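PDB 3F4W: putative hexulose 6 phosphate synthase from Salmonella typhimurium, which is of unestablished function but belongs to the orotidine 5'-phosphate decarboxylase / HUMPS family and folds as a closed barrel of eight parallel strands. Local coordinates for residues L10-P13 with E14-F18; E39-N42 with A43-I47; G65-F68 with E69-L73; T137-A141 with A142-P146; A197-A200 with R201-Q205. All coordinates share one frame; numbering follows the deposited sequence.

In the fold
The protein is a closed barrel of eight parallel strands with helices packed round it. All five contacts are local and follow one another along the chain. Contact 1 starts helix 12-22, which links strands 2-7 and 28-31. Contact 2 starts helix 42-50, and its centre lies about 11 Å from that of contact 1. The two touch through Leu12 and Met16. Contact 3 starts helix 66-75 and meets contact 2 through Val41. Contact 4 joins helix 137-141 to the next loop. Contact 5 lies in helix 196-209, on the opposite side of the chain's centre from contact 3, about 34 Å between centres. Contacts 2, 3 and 4 touch the second subunit, so they help form the dimer.

Contact 1: L10-P13 with E14-F18; sequences LTLP and EAMVF
Thr11 and Glu14 form a capping box at the start of helix 12-22, the helix that joins strand 2-7 to strand 28-31 in the barrel. Glu14 can be followed outward from its backbone. Glu14 CB lies 3.3 Å from Thr11 OG1. Glu14 CG comes closer still, 3.1 Å from the same Thr11 OG1. The chi1 of -73° sets CG beside the backbone N, and the chain then runs extended back toward Thr11. At the tip, Glu14 OE1 accepts from Thr11 N at 3.0 Å, in a nearly straight bond of 170°. The donor comes on the anti side of the carboxylate, 30° out of its plane. In return, Thr11 OG1 accepts from Glu14 N at 3.2 Å. The box thus occupies two backbone N-H groups at the helix start with side-chain oxygens.

Leu10 packs next to the box. Its CD2 lies near Glu14 OE1, while CD1 reaches Ala15 and Phe18. On another side of the turn, Leu12 and Met16 lie side by side and point the same way. Leu12 also touches Phe35 of helix 33-39. Leu12 CD1 meets Met16 CG at 3.9 Å, with Met16 SD just beyond.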
# COMPACT_ATOMS: atom_id res chain seq x y z
N LEU A 10 -7.74 14.71 1.65
CA LEU A 10 -7.94 15.92 0.86
C LEU A 10 -7.66 15.66 -0.61
O LEU A 10 -6.88 14.77 -0.96
CB LEU A 10 -7.03 17.05 1.35
CG LEU A 10 -7.26 17.62 2.75
CD1 LEU A 10 -6.31 18.78 3.01
CD2 LEU A 10 -8.71 18.06 2.91
N THR A 11 -8.30 16.43 -1.48
CA THR A 11 -7.96 16.44 -2.89
C THR A 11 -6.77 17.37 -3.07
O THR A 11 -6.46 18.15 -2.17
CB THR A 11 -9.11 16.95 -3.75
OG1 THR A 11 -9.33 18.34 -3.47
CG2 THR A 11 -10.39 16.18 -3.45
N LEU A 12 -6.10 17.31 -4.21
CA LEU A 12 -4.95 18.18 -4.45
C LEU A 12 -5.30 19.67 -4.35
O LEU A 12 -4.58 20.42 -3.71
CB LEU A 12 -4.28 17.86 -5.79
CG LEU A 12 -3.04 18.70 -6.10
CD1 LEU A 12 -2.05 18.66 -4.94
CD2 LEU A 12 -2.38 18.23 -7.39
N PRO A 13 -6.41 20.10 -4.99
CA PRO A 13 -6.78 21.51 -4.85
C PRO A 13 -7.09 21.88 -3.40
O PRO A 13 -6.76 22.98 -2.96
CB PRO A 13 -8.05 21.62 -5.71
CG PRO A 13 -7.92 20.51 -6.70
CD PRO A 13 -7.26 19.39 -5.96
N GLU A 14 -7.71 20.96 -2.67
CA GLU A 14 -8.00 21.20 -1.26
C GLU A 14 -6.72 21.31 -0.44
O GLU A 14 -6.62 22.13 0.47
CB GLU A 14 -8.89 20.09 -0.70
CG GLU A 14 -10.33 20.16 -1.17
CD GLU A 14 -11.16 18.99 -0.66
OE1 GLU A 14 -10.58 17.94 -0.30
OE2 GLU A 14 -12.40 19.12 -0.62
N ALA A 15 -5.74 20.47 -0.76
CA ALA A 15 -4.48 20.44 -0.03
C ALA A 15 -3.65 21.69 -0.29
O ALA A 15 -3.00 22.21 0.62
CB ALA A 15 -3.68 19.20 -0.40
N MET A 16 -3.66 22.17 -1.53
CA MET A 16 -2.90 23.36 -1.89
C MET A 16 -3.41 24.58 -1.12
O MET A 16 -2.63 25.43 -0.69
CB MET A 16 -2.98 23.61 -3.40
CG MET A 16 -2.38 22.49 -4.22
SD MET A 16 -0.61 22.32 -3.99
CE MET A 16 0.02 23.44 -5.24
N VAL A 17 -4.73 24.65 -0.96
CA VAL A 17 -5.34 25.73 -0.20
C VAL A 17 -5.08 25.57 1.30
O VAL A 17 -4.74 26.54 1.99
CB VAL A 17 -6.85 25.79 -0.43
CG1 VAL A 17 -7.52 26.63 0.65
CG2 VAL A 17 -7.15 26.34 -1.82
N PHE A 18 -5.22 24.35 1.80
CA PHE A 18 -5.07 24.08 3.22
C PHE A 18 -3.65 24.32 3.73
O PHE A 18 -3.46 24.85 4.83
CB PHE A 18 -5.50 22.65 3.56
CG PHE A 18 -5.44 22.32 5.03
CD1 PHE A 18 -6.49 22.65 5.87
CD2 PHE A 18 -4.33 21.69 5.57
CE1 PHE A 18 -6.43 22.36 7.22
CE2 PHE A 18 -4.27 21.39 6.92
CZ PHE A 18 -5.32 21.72 7.75

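Contact 2: E39-N42 with A43-I47; sequences EGVN and AIKAI
Ala46 N donates to Asn42 O at 2.9 Å, an i to i+4 bond in the first turn of helix 42-50. Ala43 N donates to Gly40 O at 3.0 Å and ties this turn to the loop before it. Here the donor stands above the carbonyl plane, 36° out of it. A second i to i+4 bond, Lys45 N to Val41 O at 3.2 Å, lies in the carbonyl plane. Gly40 leaves helix 33-39 with a positive phi of 79°, a backbone shape that calls for glycine. The chain can then turn directly into the next helix.

Packing surrounds these bonds. Lys45 lies extended, and its aliphatic part passes obliquely over Val41. Lys45 CE and Val41 CG1 are 3.5 Å apart, tighter than usual for two carbons. Lys45 CG also rests near Val41 O. Glu39 CG packs on Ala43 CB at 3.7 Å. Ala43 and Ile44 touch Val31 of strand 28-31, which places this turn against the barrel. The backbone of Val41 also hydrogen-bonds to the second subunit. The chemistry implies a junction held mainly by backbone bonds, in which Lys45 contributes its methylenes to apolar packing.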
# COMPACT_ATOMS: atom_id res chain seq x y z
N GLU A 39 -4.69 11.03 -6.49
CA GLU A 39 -4.12 12.00 -7.41
C GLU A 39 -2.94 11.46 -8.21
O GLU A 39 -2.63 11.95 -9.29
CB GLU A 39 -3.70 13.25 -6.63
CG GLU A 39 -3.01 14.32 -7.46
CD GLU A 39 -3.92 14.91 -8.52
OE1 GLU A 39 -5.16 14.88 -8.34
OE2 GLU A 39 -3.39 15.42 -9.53
N GLY A 40 -2.28 10.45 -7.66
CA GLY A 40 -1.05 9.96 -8.25
C GLY A 40 0.14 10.84 -7.93
O GLY A 40 0.05 11.76 -7.12
N VAL A 41 1.26 10.54 -8.58
CA VAL A 41 2.52 11.22 -8.31
C VAL A 41 2.45 12.74 -8.53
O VAL A 41 3.27 13.50 -8.01
CB VAL A 41 3.65 10.60 -9.16
CG1 VAL A 41 4.60 11.66 -9.66
CG2 VAL A 41 4.38 9.53 -8.35
N ASN A 42 1.46 13.19 -9.29
CA ASN A 42 1.30 14.62 -9.51
C ASN A 42 1.12 15.40 -8.20
O ASN A 42 1.47 16.57 -8.12
CB ASN A 42 0.12 14.90 -10.44
CG ASN A 42 -0.05 16.38 -10.71
OD1 ASN A 42 -1.10 16.95 -10.43
ND2 ASN A 42 1.00 17.01 -11.22
N ALA A 43 0.58 14.73 -7.18
CA ALA A 43 0.40 15.36 -5.88
C ALA A 43 1.75 15.76 -5.28
O ALA A 43 1.90 16.87 -4.77
CB ALA A 43 -0.34 14.43 -4.94
N ILE A 44 2.71 14.86 -5.35
CA ILE A 44 4.07 15.12 -4.88
C ILE A 44 4.71 16.26 -5.66
O ILE A 44 5.31 17.16 -5.09
CB ILE A 44 4.96 13.88 -5.00
CG1 ILE A 44 4.37 12.72 -4.19
CG2 ILE A 44 6.38 14.18 -4.54
CD1 ILE A 44 4.45 12.93 -2.70
N LYS A 45 4.59 16.19 -6.99
CA LYS A 45 5.19 17.20 -7.85
C LYS A 45 4.65 18.59 -7.54
O LYS A 45 5.42 19.55 -7.39
CB LYS A 45 4.92 16.86 -9.32
CG LYS A 45 5.53 15.54 -9.77
CD LYS A 45 5.13 15.20 -11.20
CE LYS A 45 5.99 14.08 -11.77
NZ LYS A 45 5.54 13.66 -13.13
N ALA A 46 3.33 18.70 -7.43
CA ALA A 46 2.67 19.98 -7.20
C ALA A 46 3.04 20.58 -5.85
O ALA A 46 3.31 21.78 -5.75
CB ALA A 46 1.16 19.81 -7.31
N ILE A 47 3.04 19.76 -4.81
CA ILE A 47 3.35 20.25 -3.47
C ILE A 47 4.82 20.65 -3.34
O ILE A 47 5.14 21.69 -2.77
CB ILE A 47 2.97 19.21 -2.40
CG1 ILE A 47 1.45 19.11 -2.29
CG2 ILE A 47 3.59 19.57 -1.06
CD1 ILE A 47 0.97 17.96 -1.43

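Contact 3: G65-F68 with E69-L73; sequences GGHF and ESQLL
The first turns of helix 66-75 make this contact, within the beta-alpha-beta unit that joins strand 55-62 to strand 80-84. Gly65 is the N-cap residue, and its positive phi favours glycine. Glu69 N donates to Gly65 O at 3.1 Å in an almost straight bond of 171°.

Gly66 O is gripped twice by Ser70. Ser70 N reaches Gly66 O at 3.0 Å and Ser70 OG reaches the same Gly66 O at 2.9 Å, from opposite faces of the carbonyl plane. With chi1 at -70°, Ser70 OG sits beside its own backbone N and can turn back to this carbonyl. The hydroxyl proton is thereby used within the helix.

His67 and Gln71 meet one turn apart. Gln71 OE1 approaches the edge of the imidazole in its plane, 3.7 Å from His67 NE2. The ring and amide planes are nearly perpendicular, 83° apart. One water lies 3.2 Å from His67 NE2 and gives a weak bond to Gln71 OE1. A second water donates to Phe68 O at 2.6 Å and accepts from Gln71 NE2. It also sits over one face of the Phe68 ring, toward the rim.

Ser70 packs on Cys95 and Ala98 of helix 89-102 and on Val81 of strand 80-84. Glu69 lies against strand 55-62, while Phe68 packs on Glu9 of the second subunit.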
# COMPACT_ATOMS: atom_id res chain seq x y z
N GLY A 65 7.53 -4.50 -5.05
CA GLY A 65 8.09 -3.71 -6.12
C GLY A 65 8.83 -2.52 -5.56
O GLY A 65 8.71 -1.40 -6.06
N GLY A 66 9.61 -2.78 -4.51
CA GLY A 66 10.25 -1.74 -3.73
C GLY A 66 11.03 -0.69 -4.49
O GLY A 66 10.76 0.50 -4.36
N HIS A 67 12.01 -1.11 -5.28
CA HIS A 67 12.85 -0.13 -5.97
C HIS A 67 12.07 0.67 -6.99
O HIS A 67 12.20 1.89 -7.07
CB HIS A 67 14.06 -0.80 -6.63
CG HIS A 67 15.10 0.17 -7.08
ND1 HIS A 67 16.31 0.32 -6.44
CD2 HIS A 67 15.10 1.07 -8.10
CE1 HIS A 67 17.02 1.25 -7.06
NE2 HIS A 67 16.31 1.72 -8.07
N PHE A 68 11.25 -0.01 -7.79
CA PHE A 68 10.54 0.66 -8.87
C PHE A 68 9.59 1.74 -8.35
O PHE A 68 9.55 2.85 -8.88
CB PHE A 68 9.77 -0.36 -9.71
CG PHE A 68 9.05 0.25 -10.87
CD1 PHE A 68 9.68 0.39 -12.09
CD2 PHE A 68 7.75 0.69 -10.74
CE1 PHE A 68 9.02 0.96 -13.17
CE2 PHE A 68 7.08 1.26 -11.81
CZ PHE A 68 7.72 1.39 -13.02
N GLU A 69 8.82 1.40 -7.32
CA GLU A 69 7.87 2.35 -6.76
C GLU A 69 8.57 3.47 -5.98
O GLU A 69 8.17 4.63 -6.06
CB GLU A 69 6.84 1.63 -5.89
CG GLU A 69 5.82 2.57 -5.29
CD GLU A 69 4.57 1.86 -4.83
OE1 GLU A 69 3.74 2.51 -4.17
OE2 GLU A 69 4.41 0.66 -5.15
N SER A 70 9.62 3.12 -5.24
CA SER A 70 10.40 4.13 -4.53
C SER A 70 10.99 5.15 -5.49
O SER A 70 10.91 6.36 -5.25
CB SER A 70 11.52 3.47 -3.71
OG SER A 70 10.98 2.75 -2.61
N GLN A 71 11.58 4.67 -6.58
CA GLN A 71 12.23 5.53 -7.56
C GLN A 71 11.22 6.46 -8.23
O GLN A 71 11.48 7.64 -8.42
CB GLN A 71 12.93 4.67 -8.62
CG GLN A 71 13.87 5.43 -9.54
CD GLN A 71 14.53 4.52 -10.55
OE1 GLN A 71 15.75 4.38 -10.58
NE2 GLN A 71 13.72 3.88 -11.39
N LEU A 72 10.06 5.91 -8.57
CA LEU A 72 8.97 6.71 -9.13
C LEU A 72 8.64 7.88 -8.21
O LEU A 72 8.43 9.01 -8.66
CB LEU A 72 7.73 5.83 -9.31
CG LEU A 72 6.46 6.56 -9.72
CD1 LEU A 72 6.61 7.06 -11.14
CD2 LEU A 72 5.26 5.65 -9.59
N LEU A 73 8.60 7.60 -6.91
CA LEU A 73 8.24 8.59 -5.91
C LEU A 73 9.35 9.62 -5.72
O LEU A 73 9.09 10.82 -5.63
CB LEU A 73 7.95 7.89 -4.58
CG LEU A 73 6.51 7.53 -4.20
CD1 LEU A 73 5.53 7.71 -5.34
CD2 LEU A 73 6.44 6.12 -3.62
O HOH W 1 18.40 2.41 -10.45
O HOH W 2 10.47 3.67 -11.20

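Contact 4: T137-A141 with A142-P146; sequences TDQQA and AGRKP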
# COMPACT_ATOMS: atom_id res chain seq x y z
N THR A 137 -5.41 4.68 11.38
CA THR A 137 -6.66 5.39 11.63
C THR A 137 -7.82 4.43 11.92
O THR A 137 -8.69 4.74 12.74
CB THR A 137 -7.03 6.35 10.47
OG1 THR A 137 -7.10 5.62 9.24
CG2 THR A 137 -5.98 7.46 10.34
N ASP A 138 -7.85 3.28 11.26
CA ASP A 138 -8.87 2.27 11.56
C ASP A 138 -8.70 1.75 12.99
O ASP A 138 -9.68 1.56 13.72
CB ASP A 138 -8.82 1.11 10.56
CG ASP A 138 -9.13 1.54 9.14
OD1 ASP A 138 -9.78 2.59 8.96
OD2 ASP A 138 -8.73 0.83 8.20
N GLN A 139 -7.46 1.52 13.39
CA GLN A 139 -7.18 1.09 14.75
C GLN A 139 -7.55 2.17 15.77
O GLN A 139 -8.10 1.87 16.83
CB GLN A 139 -5.73 0.66 14.90
CG GLN A 139 -5.41 -0.64 14.19
CD GLN A 139 -3.93 -0.97 14.20
OE1 GLN A 139 -3.08 -0.08 14.09
NE2 GLN A 139 -3.61 -2.25 14.34
N GLN A 140 -7.25 3.43 15.45
CA GLN A 140 -7.62 4.55 16.32
C GLN A 140 -9.13 4.60 16.53
O GLN A 140 -9.60 4.92 17.63
CB GLN A 140 -7.16 5.87 15.74
CG GLN A 140 -5.66 5.98 15.53
CD GLN A 140 -5.31 7.17 14.66
OE1 GLN A 140 -5.93 8.22 14.74
NE2 GLN A 140 -4.31 6.99 13.80
N ALA A 141 -9.89 4.32 15.48
CA ALA A 141 -11.34 4.35 15.57
C ALA A 141 -11.82 3.35 16.62
O ALA A 141 -12.89 3.51 17.20
CB ALA A 141 -11.96 4.03 14.22
N ALA A 142 -11.01 2.33 16.86
CA ALA A 142 -11.34 1.31 17.85
C ALA A 142 -10.72 1.62 19.22
O ALA A 142 -10.69 0.77 20.11
CB ALA A 142 -10.91 -0.08 17.36
N GLY A 143 -10.22 2.84 19.36
CA GLY A 143 -9.74 3.34 20.64
C GLY A 143 -8.27 3.08 20.97
O GLY A 143 -7.85 3.29 22.10
N ARG A 144 -7.50 2.63 19.99
CA ARG A 144 -6.10 2.29 20.23
C ARG A 144 -5.15 3.47 20.02
O ARG A 144 -5.44 4.37 19.24
CB ARG A 144 -5.69 1.10 19.36
CG ARG A 144 -6.61 -0.08 19.54
CD ARG A 144 -6.27 -1.24 18.62
NE ARG A 144 -7.38 -2.17 18.55
CZ ARG A 144 -7.44 -3.22 17.74
NH1 ARG A 144 -6.44 -3.48 16.92
NH2 ARG A 144 -8.51 -4.01 17.76
N LYS A 145 -4.03 3.46 20.72
CA LYS A 145 -3.06 4.54 20.61
C LYS A 145 -1.64 4.00 20.49
O LYS A 145 -1.37 2.87 20.90
CB LYS A 145 -3.19 5.52 21.78
CG LYS A 145 -3.11 4.88 23.15
CD LYS A 145 -3.47 5.88 24.24
CE LYS A 145 -3.16 5.34 25.63
NZ LYS A 145 -3.41 6.35 26.70
N PRO A 146 -0.73 4.80 19.91
CA PRO A 146 0.63 4.34 19.57
C PRO A 146 1.61 4.34 20.73
O PRO A 146 2.69 3.76 20.60
CB PRO A 146 1.10 5.37 18.53
CG PRO A 146 -0.04 6.32 18.32
CD PRO A 146 -0.97 6.18 19.47
O HOH W 3 -7.79 6.27 19.53
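Gln139 and Arg144 approach each other obliquely, with the amide and guanidinium planes 50° apart. Gln139 NE2 stands at the edge of the guanidinium, near its plane, 4.0 Å from Arg144 NH1. Both are donors, and a common acceptor probably explains why they lie close. Asp88 OD1 of the second subunit takes a hydrogen bond from Gln139 NE2 and a salt bridge from Arg144 NH1. The acid probably offsets the positive charge there. Gln139 is turned so that its OE1 accepts from Gly136 N.

Arg144 reaches this point with an extended chain. Its chi1 of -54° sets CG beside its own backbone N, and the aliphatic part then runs past the Gln139 carbonyl. Arg144 CB is 3.6 Å from Gln139 O, and CG and CD follow it a little farther off.

These residues belong to the short helix 137-141, which follows strand 130-134 of the barrel, and to the loop that leads on to helix 147-156. Ala142 N donates to Gln139 O at 2.9 Å, and Gly143 N to Gln140 O at 2.8 Å. Both donors stand well above the carbonyl planes, each more than 60° out. Gly143 has positive phi and turns the chain away. Arg144 N then makes a weak bond of 3.3 Å back to Gln139 O.

Gln140 points elsewhere. Its NE2 donates to Thr135 O and to a bound malonate ion, probably from the crystallisation liquor. A water lies 3.0 Å from Gln140 O and at the same distance from Arg144 O.

Contact 5: A197-A200 with R201-Q205; sequences AGEA and RKISQ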
# COMPACT_ATOMS: atom_id res chain seq x y z
N ALA A 197 -4.57 26.51 11.86
CA ALA A 197 -3.37 27.26 12.19
C ALA A 197 -3.13 27.24 13.70
O ALA A 197 -1.99 27.10 14.15
CB ALA A 197 -3.49 28.70 11.69
N GLY A 198 -4.20 27.38 14.47
CA GLY A 198 -4.11 27.35 15.92
C GLY A 198 -3.65 26.00 16.43
O GLY A 198 -2.77 25.92 17.28
N GLU A 199 -4.26 24.93 15.92
CA GLU A 199 -3.88 23.58 16.32
C GLU A 199 -2.44 23.29 15.92
O GLU A 199 -1.68 22.69 16.68
CB GLU A 199 -4.82 22.54 15.71
CG GLU A 199 -4.45 21.09 16.02
CD GLU A 199 -4.63 20.73 17.49
OE1 GLU A 199 -4.57 19.53 17.83
OE2 GLU A 199 -4.85 21.65 18.31
N ALA A 200 -2.05 23.73 14.73
CA ALA A 200 -0.69 23.53 14.25
C ALA A 200 0.30 24.28 15.14
O ALA A 200 1.37 23.76 15.47
CB ALA A 200 -0.55 23.99 12.81
N ARG A 201 -0.07 25.49 15.55
CA ARG A 201 0.77 26.28 16.43
C ARG A 201 0.99 25.60 17.78
O ARG A 201 2.11 25.53 18.27
CB ARG A 201 0.16 27.67 16.67
CG ARG A 201 1.03 28.55 17.54
CD ARG A 201 0.25 29.69 18.17
NE ARG A 201 -0.53 29.26 19.33
CZ ARG A 201 -1.86 29.29 19.39
NH1 ARG A 201 -2.57 29.73 18.36
NH2 ARG A 201 -2.48 28.88 20.49
N LYS A 202 -0.09 25.11 18.38
CA LYS A 202 -0.03 24.52 19.71
C LYS A 202 0.79 23.23 19.74
O LYS A 202 1.46 22.93 20.73
CB LYS A 202 -1.43 24.27 20.27
CG LYS A 202 -2.30 25.52 20.28
CD LYS A 202 -3.24 25.54 21.48
CE LYS A 202 -4.28 24.44 21.40
NZ LYS A 202 -5.23 24.67 20.28
N ILE A 203 0.74 22.47 18.65
CA ILE A 203 1.49 21.22 18.57
C ILE A 203 2.97 21.51 18.34
O ILE A 203 3.83 20.97 19.04
CB ILE A 203 0.92 20.29 17.46
CG1 ILE A 203 -0.47 19.79 17.87
CG2 ILE A 203 1.86 19.12 17.20
CD1 ILE A 203 -1.22 19.10 16.75
N SER A 204 3.27 22.38 17.39
CA SER A 204 4.66 22.69 17.08
C SER A 204 5.34 23.38 18.25
O SER A 204 6.55 23.27 18.43
CB SER A 204 4.76 23.55 15.82
OG SER A 204 4.12 24.80 16.03
N GLN A 205 4.55 24.08 19.05
CA GLN A 205 5.04 24.74 20.26
C GLN A 205 5.55 23.72 21.27
O GLN A 205 6.61 23.90 21.87
CB GLN A 205 3.92 25.58 20.90
CG GLN A 205 4.33 26.33 22.15
CD GLN A 205 3.25 27.27 22.64
OE1 GLN A 205 2.25 27.49 21.95
NE2 GLN A 205 3.42 27.82 23.83
O HOH W 4 -6.89 23.66 18.47
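The chi1 of Glu199, 177°, swings CG to the far side from the backbone N, and a bend at chi2 carries the carboxylate forward toward the next turn. Lys202 takes the other course, with chi1 -55° and bends at all its later torsions. The curled chain brings Lys202 NZ round to Glu199 OE2 at 3.6 Å, a long salt bridge. The two side chains cross at about a right angle. A water completes the link: it donates to Glu199 OE2 at 2.9 Å and accepts from Lys202 NZ at 2.7 Å. Glu199 OE2 also hydrogen-bonds to Ser170 OG, so the carboxylate is held from more than one direction.

Ile203 meets the same glutamate obliquely. Ile203 CD1 lies 3.5 Å from Glu199 OE1 and also packs on the glutamate's CG and CD.

This is a regular part of helix 196-209, the last helix of the barrel fold. Its backbone bonds link each residue to the fourth one on, as in Arg201 N to Ala197 O at 2.9 Å. Ile203 touches Leu3 of strand 2-7 and Ile190 of helix 188-191, which brings this side of the helix against the barrel.

Elsewhere on the turn, Arg201 bends at chi3 and folds back over Gly198. Gly198 O lies over one face of the guanidinium, offset toward the rim, and Arg201 NH1 comes within 3.7 Å of Gly198 CA. Lys202 CG presses on the same carbonyl, 3.1 Å from Gly198 O. Ser204 OG sits 3.0 Å from Ala200 O, with Arg201 O also within reach of its single proton.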